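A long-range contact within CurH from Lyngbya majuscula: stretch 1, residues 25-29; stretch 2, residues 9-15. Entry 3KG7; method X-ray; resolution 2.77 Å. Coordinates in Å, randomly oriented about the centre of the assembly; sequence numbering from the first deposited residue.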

# COMPACT_ATOMS: atom_id res chain seq x y z
N ILE C 25 3.20 3.50 2.80
CA ILE C 25 2.01 4.32 2.55
C ILE C 25 1.21 4.38 3.82
O ILE C 25 0.97 3.36 4.45
CB ILE C 25 1.07 3.75 1.45
CG1 ILE C 25 1.83 3.41 0.18
CG2 ILE C 25 -0.03 4.76 1.08
CD1 ILE C 25 1.02 2.56 -0.78
N TYR C 26 0.82 5.59 4.20
CA TYR C 26 -0.16 5.79 5.24
C TYR C 26 -1.47 6.24 4.62
O TYR C 26 -1.57 7.33 4.04
CB TYR C 26 0.36 6.81 6.24
CG TYR C 26 1.66 6.41 6.92
CD1 TYR C 26 1.66 5.76 8.16
CD2 TYR C 26 2.90 6.70 6.32
CE1 TYR C 26 2.84 5.40 8.79
CE2 TYR C 26 4.10 6.33 6.95
CZ TYR C 26 4.06 5.69 8.18
OH TYR C 26 5.23 5.33 8.80
N HIS C 27 -2.49 5.39 4.70
CA HIS C 27 -3.76 5.69 4.05
C HIS C 27 -4.92 5.74 5.02
O HIS C 27 -5.02 4.90 5.91
CB HIS C 27 -4.03 4.72 2.91
CG HIS C 27 -4.17 3.29 3.34
ND1 HIS C 27 -5.38 2.65 3.38
CD2 HIS C 27 -3.24 2.38 3.73
CE1 HIS C 27 -5.21 1.40 3.78
NE2 HIS C 27 -3.92 1.21 4.00
N GLN C 28 -5.78 6.74 4.85
CA GLN C 28 -6.97 6.91 5.69
C GLN C 28 -8.03 7.68 4.93
O GLN C 28 -7.74 8.32 3.92
CB GLN C 28 -6.63 7.68 6.96
CG GLN C 28 -6.34 9.16 6.72
CD GLN C 28 -5.70 9.83 7.90
OE1 GLN C 28 -6.17 9.68 9.03
NE2 GLN C 28 -4.62 10.57 7.66
N ASP C 29 -9.25 7.64 5.45
CA ASP C 29 -10.32 8.46 4.92
C ASP C 29 -10.51 9.67 5.82
O ASP C 29 -10.82 9.54 7.00
CB ASP C 29 -11.61 7.64 4.79
CG ASP C 29 -11.55 6.66 3.62
OD1 ASP C 29 -12.58 6.47 2.95
OD2 ASP C 29 -10.47 6.09 3.36
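Stretch 2 9-15: HRLLGNK

Stretch 2 reaches the edge of stretch 1 as a turn that straightens into a strand. Arg 10 to Leu 12 have helical backbone angles, closed by Gly 13 N to His 9 O at 2.9 Å; Asn 14 and Lys 15 are extended and run antiparallel to the strand of stretch 1, placing Lys 15 beside Tyr 26, Asn 14 beside His 27 and Gly 13 beside Gln 28.

Asn 14 and His 27 fix the register. Asn 14 N donates to His 27 O at 2.9 Å, and His 27 N returns the bond to Asn 14 O, also at 2.9 Å. The side chain reinforces the pair: Asn 14 ND2 gives His 27 O a second hydrogen bond at 3.2 Å, while Asn 14 CB lies over a face of the imidazole, 3.5 Å from His 27 NE2.

Tyr 26 gives up the most surface. Its side chain shares a face of the sheet with that of Lys 15, whose all-t chain brings Lys 15 CE to 3.6 Å from Tyr 26 OH. Leu 12, still in the turn, sets Leu 12 CD1 over the phenol face, 3.6 Å from Tyr 26 CE1, so one ring packs against both the turn and the strand that follows.

Gln 28 ties down the turn through its side chain. The CA-to-CB bond of Gln 28 points sideways, but the end of the side chain comes nearer, and Gln 28 NE2 donates to Leu 11 O at 2.9 Å. A water donates to Leu 12 O at 2.5 Å and to Tyr 26 O at 3.1 Å, bridging the two backbones.

Gly 13 makes the junction possible. With phi/psi of 85/-144, a CB would jam against the preceding carbonyl and clash with Gln 28 CB and His 27 O. The rule is compact: a glycine at the junction, a paired asparagine next, and a tyrosine as the platform.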

# COMPACT_ATOMS: atom_id res chain seq x y z
N HIS C 9 -3.45 4.54 13.47
CA HIS C 9 -3.09 5.79 14.11
C HIS C 9 -4.11 6.87 13.76
O HIS C 9 -4.47 7.03 12.59
CB HIS C 9 -1.71 6.22 13.60
CG HIS C 9 -1.02 7.22 14.48
ND1 HIS C 9 -0.79 8.52 14.09
CD2 HIS C 9 -0.50 7.10 15.72
CE1 HIS C 9 -0.16 9.16 15.05
NE2 HIS C 9 0.03 8.32 16.06
N ARG C 10 -4.57 7.60 14.77
CA ARG C 10 -5.51 8.71 14.57
C ARG C 10 -5.09 9.71 13.49
O ARG C 10 -5.92 10.15 12.69
CB ARG C 10 -5.76 9.48 15.87
CG ARG C 10 -7.21 9.45 16.31
CD ARG C 10 -7.62 10.72 17.04
NE ARG C 10 -8.94 11.17 16.59
CZ ARG C 10 -10.10 10.66 16.99
NH1 ARG C 10 -10.14 9.66 17.86
NH2 ARG C 10 -11.24 11.14 16.50
N LEU C 11 -3.80 10.06 13.48
CA LEU C 11 -3.29 11.07 12.57
C LEU C 11 -2.92 10.51 11.19
O LEU C 11 -3.31 11.07 10.17
CB LEU C 11 -2.09 11.80 13.19
CG LEU C 11 -1.45 12.94 12.39
CD1 LEU C 11 -2.35 14.13 12.31
CD2 LEU C 11 -0.13 13.33 13.02
N LEU C 12 -2.18 9.40 11.16
CA LEU C 12 -1.64 8.89 9.91
C LEU C 12 -2.55 7.89 9.19
O LEU C 12 -2.45 7.73 7.97
CB LEU C 12 -0.26 8.26 10.15
CG LEU C 12 0.92 9.22 10.29
CD1 LEU C 12 2.14 8.42 10.65
CD2 LEU C 12 1.15 9.99 9.02
N GLY C 13 -3.42 7.22 9.93
CA GLY C 13 -4.23 6.16 9.37
C GLY C 13 -3.50 4.84 9.39
O GLY C 13 -2.74 4.54 10.32
N ASN C 14 -3.72 4.05 8.33
CA ASN C 14 -3.17 2.72 8.22
C ASN C 14 -1.80 2.71 7.57
O ASN C 14 -1.61 3.35 6.54
CB ASN C 14 -4.11 1.85 7.40
CG ASN C 14 -5.44 1.68 8.04
OD1 ASN C 14 -5.64 0.79 8.86
ND2 ASN C 14 -6.37 2.55 7.68
N LYS C 15 -0.89 1.93 8.15
CA LYS C 15 0.47 1.80 7.66
C LYS C 15 0.59 0.59 6.75
O LYS C 15 0.22 -0.52 7.14
CB LYS C 15 1.42 1.64 8.86
CG LYS C 15 2.88 1.77 8.51
CD LYS C 15 3.79 1.31 9.63
CE LYS C 15 5.21 1.78 9.35
NZ LYS C 15 6.23 1.25 10.30
O HOH W 1 -2.94 9.21 6.08